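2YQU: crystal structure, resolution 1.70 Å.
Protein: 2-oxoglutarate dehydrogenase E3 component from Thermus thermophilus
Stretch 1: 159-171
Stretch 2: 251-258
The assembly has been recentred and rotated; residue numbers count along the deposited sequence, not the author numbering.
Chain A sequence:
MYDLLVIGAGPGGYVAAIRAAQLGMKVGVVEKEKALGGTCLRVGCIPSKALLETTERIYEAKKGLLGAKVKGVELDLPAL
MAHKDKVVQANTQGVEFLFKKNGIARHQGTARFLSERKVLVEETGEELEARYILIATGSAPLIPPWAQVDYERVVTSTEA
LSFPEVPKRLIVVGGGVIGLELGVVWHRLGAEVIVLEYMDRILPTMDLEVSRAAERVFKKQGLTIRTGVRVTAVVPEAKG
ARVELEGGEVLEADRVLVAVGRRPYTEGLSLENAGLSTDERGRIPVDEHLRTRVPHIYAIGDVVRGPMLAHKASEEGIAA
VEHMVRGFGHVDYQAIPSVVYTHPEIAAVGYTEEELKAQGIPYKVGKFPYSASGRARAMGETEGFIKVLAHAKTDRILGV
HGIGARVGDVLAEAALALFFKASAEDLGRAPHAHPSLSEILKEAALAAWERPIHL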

# COMPACT_ATOMS: atom_id res chain seq x y z
N GLU A 159 15.79 -11.68 22.58
CA GLU A 159 16.35 -13.01 22.38
C GLU A 159 15.50 -13.80 21.40
O GLU A 159 16.00 -14.67 20.69
CB GLU A 159 16.45 -13.74 23.71
CG GLU A 159 17.46 -13.14 24.67
CD GLU A 159 17.00 -11.87 25.37
OE1 GLU A 159 17.83 -10.95 25.58
OE2 GLU A 159 15.82 -11.78 25.76
N ALA A 160 14.21 -13.48 21.36
CA ALA A 160 13.29 -14.13 20.43
C ALA A 160 13.54 -13.73 18.98
O ALA A 160 13.05 -14.39 18.07
CB ALA A 160 11.86 -13.84 20.82
N LEU A 161 14.28 -12.66 18.75
CA LEU A 161 14.71 -12.28 17.40
C LEU A 161 15.89 -13.11 16.89
O LEU A 161 16.24 -13.02 15.71
CB LEU A 161 15.11 -10.80 17.37
CG LEU A 161 13.99 -9.80 17.65
CD1 LEU A 161 14.59 -8.46 18.05
CD2 LEU A 161 13.11 -9.66 16.41
N SER A 162 16.49 -13.91 17.78
CA SER A 162 17.79 -14.54 17.53
C SER A 162 17.90 -15.96 18.08
O SER A 162 18.99 -16.38 18.45
CB SER A 162 18.90 -13.69 18.16
OG SER A 162 18.87 -12.36 17.70
N PHE A 163 16.80 -16.70 18.16
CA PHE A 163 16.88 -18.09 18.60
C PHE A 163 17.91 -18.82 17.72
O PHE A 163 17.88 -18.67 16.49
CB PHE A 163 15.53 -18.81 18.53
CG PHE A 163 14.52 -18.38 19.58
CD1 PHE A 163 13.18 -18.25 19.24
CD2 PHE A 163 14.89 -18.15 20.90
CE1 PHE A 163 12.23 -17.87 20.18
CE2 PHE A 163 13.95 -17.77 21.84
CZ PHE A 163 12.61 -17.64 21.48
N PRO A 164 18.81 -19.59 18.33
CA PRO A 164 19.84 -20.34 17.59
C PRO A 164 19.32 -21.54 16.77
O PRO A 164 20.05 -22.09 15.94
CB PRO A 164 20.81 -20.79 18.69
CG PRO A 164 19.99 -20.82 19.95
CD PRO A 164 18.92 -19.79 19.79
N GLU A 165 18.08 -21.96 17.04
CA GLU A 165 17.35 -22.90 16.20
C GLU A 165 15.86 -22.64 16.35
O GLU A 165 15.44 -21.92 17.25
CB GLU A 165 17.69 -24.35 16.56
CG GLU A 165 17.22 -24.81 17.94
CD GLU A 165 18.09 -24.30 19.08
OE1 GLU A 165 17.52 -23.78 20.06
OE2 GLU A 165 19.33 -24.42 19.02
N VAL A 166 15.05 -23.23 15.47
CA VAL A 166 13.61 -23.11 15.60
C VAL A 166 13.16 -23.92 16.83
O VAL A 166 13.48 -25.11 16.93
CB VAL A 166 12.88 -23.62 14.35
CG1 VAL A 166 11.37 -23.46 14.51
CG2 VAL A 166 13.38 -22.87 13.12
N PRO A 167 12.45 -23.29 17.76
CA PRO A 167 11.95 -24.02 18.93
C PRO A 167 10.85 -24.98 18.51
O PRO A 167 9.92 -24.58 17.82
CB PRO A 167 11.41 -22.91 19.84
CG PRO A 167 11.09 -21.79 18.92
CD PRO A 167 12.06 -21.87 17.78
N LYS A 168 10.95 -26.25 18.91
CA LYS A 168 9.89 -27.20 18.60
C LYS A 168 8.57 -26.72 19.20
O LYS A 168 7.54 -26.79 18.54
CB LYS A 168 10.24 -28.61 19.10
CG LYS A 168 9.24 -29.66 18.65
CD LYS A 168 9.68 -31.08 19.02
CE LYS A 168 8.49 -31.97 19.36
NZ LYS A 168 7.99 -31.71 20.75
N ARG A 169 8.62 -26.21 20.43
CA ARG A 169 7.47 -25.63 21.09
C ARG A 169 7.84 -24.25 21.64
O ARG A 169 8.85 -24.10 22.33
CB ARG A 169 6.98 -26.55 22.23
CG ARG A 169 6.35 -27.86 21.75
CD ARG A 169 5.66 -28.67 22.84
NE ARG A 169 6.59 -29.21 23.83
CZ ARG A 169 6.23 -29.83 24.96
NH1 ARG A 169 4.95 -29.99 25.28
NH2 ARG A 169 7.16 -30.29 25.79
N LEU A 170 7.05 -23.24 21.30
CA LEU A 170 7.23 -21.88 21.81
C LEU A 170 5.94 -21.45 22.49
O LEU A 170 4.86 -21.62 21.93
CB LEU A 170 7.55 -20.93 20.66
CG LEU A 170 7.56 -19.43 20.99
CD1 LEU A 170 8.67 -19.13 21.99
CD2 LEU A 170 7.74 -18.62 19.73
N ILE A 171 6.04 -20.93 23.71
CA ILE A 171 4.90 -20.30 24.36
C ILE A 171 5.18 -18.81 24.41
O ILE A 171 6.24 -18.39 24.84
CB ILE A 171 4.67 -20.85 25.79
CG1 ILE A 171 4.29 -22.34 25.74
CG2 ILE A 171 3.59 -20.05 26.51
CD1 ILE A 171 4.37 -23.03 27.07
N LEU A 251 2.24 -25.96 31.41
CA LEU A 251 2.65 -26.13 30.03
C LEU A 251 4.17 -26.20 29.98
O LEU A 251 4.85 -25.58 30.79
CB LEU A 251 2.15 -24.97 29.16
CG LEU A 251 0.63 -24.87 28.99
CD1 LEU A 251 0.28 -23.58 28.25
CD2 LEU A 251 0.07 -26.07 28.25
N GLU A 252 4.68 -26.97 29.04
CA GLU A 252 6.11 -27.09 28.82
C GLU A 252 6.43 -26.67 27.40
O GLU A 252 5.65 -26.92 26.49
CB GLU A 252 6.57 -28.54 29.06
CG GLU A 252 7.00 -28.80 30.50
CD GLU A 252 7.05 -30.28 30.85
OE1 GLU A 252 6.88 -30.60 32.05
OE2 GLU A 252 7.25 -31.11 29.94
N ALA A 253 7.58 -26.03 27.22
CA ALA A 253 8.06 -25.64 25.90
C ALA A 253 9.58 -25.52 25.88
O ALA A 253 10.24 -25.55 26.92
CB ALA A 253 7.41 -24.32 25.49
N ASP A 254 10.15 -25.41 24.68
CA ASP A 254 11.59 -25.25 24.52
C ASP A 254 12.05 -23.83 24.83
O ASP A 254 13.15 -23.60 25.33
CB ASP A 254 12.00 -25.62 23.10
CG ASP A 254 11.70 -27.05 22.77
OD1 ASP A 254 10.63 -27.31 22.16
OD2 ASP A 254 12.46 -27.98 23.10
N ARG A 255 11.20 -22.86 24.47
CA ARG A 255 11.43 -21.46 24.78
C ARG A 255 10.10 -20.85 25.21
O ARG A 255 9.04 -21.26 24.75
CB ARG A 255 11.95 -20.68 23.56
CG ARG A 255 13.14 -21.29 22.86
CD ARG A 255 14.47 -21.12 23.58
NE ARG A 255 15.53 -21.84 22.88
CZ ARG A 255 16.77 -22.00 23.35
NH1 ARG A 255 17.12 -21.52 24.53
NH2 ARG A 255 17.66 -22.67 22.63
N VAL A 256 10.16 -19.88 26.11
CA VAL A 256 9.00 -19.10 26.48
C VAL A 256 9.35 -17.63 26.31
O VAL A 256 10.34 -17.16 26.85
CB VAL A 256 8.55 -19.37 27.92
CG1 VAL A 256 7.43 -18.43 28.33
CG2 VAL A 256 8.13 -20.82 28.09
N LEU A 257 8.54 -16.92 25.52
CA LEU A 257 8.71 -15.49 25.31
C LEU A 257 7.78 -14.75 26.25
O LEU A 257 6.57 -14.89 26.18
CB LEU A 257 8.39 -15.10 23.86
CG LEU A 257 8.24 -13.60 23.53
CD1 LEU A 257 9.46 -12.82 23.96
CD2 LEU A 257 8.00 -13.40 22.04
N VAL A 258 8.36 -13.95 27.14
CA VAL A 258 7.60 -13.13 28.06
C VAL A 258 7.42 -11.76 27.40
O VAL A 258 8.36 -10.98 27.33
CB VAL A 258 8.32 -13.01 29.41
CG1 VAL A 258 7.54 -12.12 30.38
CG2 VAL A 258 8.52 -14.41 30.00
O HOH W 1 15.09 -22.65 19.99
O HOH W 2 9.39 -29.57 22.56

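Residues 159-171 enter from a weakly bonded helix that begins earlier in the chain, pass through loop and turn and finish as a strand that lies parallel to 255-258, the two directions differing by 20°. Together the stretches bury 770 Å².

The small buried side chain of Ala160 meets Leu257, with CB 4.1 Å from CD2 of Leu257, a modest apolar contact. The chain then turns, Ser162 N donating to Glu159 O at 3.0 Å, and Leu161 and Ser162 do not reach the other stretch.

Phe163 is buried and offers a ring face to the aliphatic part of Arg255: CG of Arg255 lies 4.0 Å from the ring centroid, 22° off the normal, a CH-pi contact. Arginine suits this place because its methylenes can cover an aromatic ring while its guanidinium continues toward polar partners. Pro164 adds a contact, its CG 4.0 Å from Arg255 NH2. Glu165 then supplies the charge. Its CB points sideways, but the end of the side chain comes nearer, and OE1 accepts a hydrogen bond from Arg255 NH2 at 2.8 Å, near the guanidinium plane, forming a salt bridge. Water 1 reinforces it, donating to Glu165 OE1 and O and accepting from Arg255 NE.

Val166 points away, whereas Pro167 packs its CB 3.8 Å from Arg255 CG. The end of Lys168 leads away, yet its NZ shares water 2 with Arg169 NE and Asp254 OD1.

Arg169 begins the strand. Its N donates to Asp254 OD1 at 2.9 Å, so the carboxylate serves a backbone amide where the strands first meet. Its O accepts twice, from Asp254 N at 3.0 Å and, weakly, from Arg255 N at 3.4 Å. The Arg169 guanidinium lays a face over Glu252 O, 3.3 Å from CZ; Arg169 NH2 and Glu252 OE2, 4.2 Å apart, are oppositely charged but too distant for a salt bridge.

Leu170 pairs with Arg255 in a parallel bridge, their side chains on the same sheet face. Leu170 CA approaches Arg255 O at 3.5 Å in a CA-H...O contact, and its CD1 reaches Leu257 CB at 4.5 Å.

Ile171 pairs with Val256 on the other face. Its N donates to Arg255 O at 3.2 Å and its O accepts from Leu257 N at 2.8 Å, the alternating pattern of parallel strands. Its long, branched side chain suits this buried site: CD1 packs 3.6 Å from Leu251 CB and 3.7 Å from Ala253 CB, while CB lies 4.2 Å from Val256 CG2.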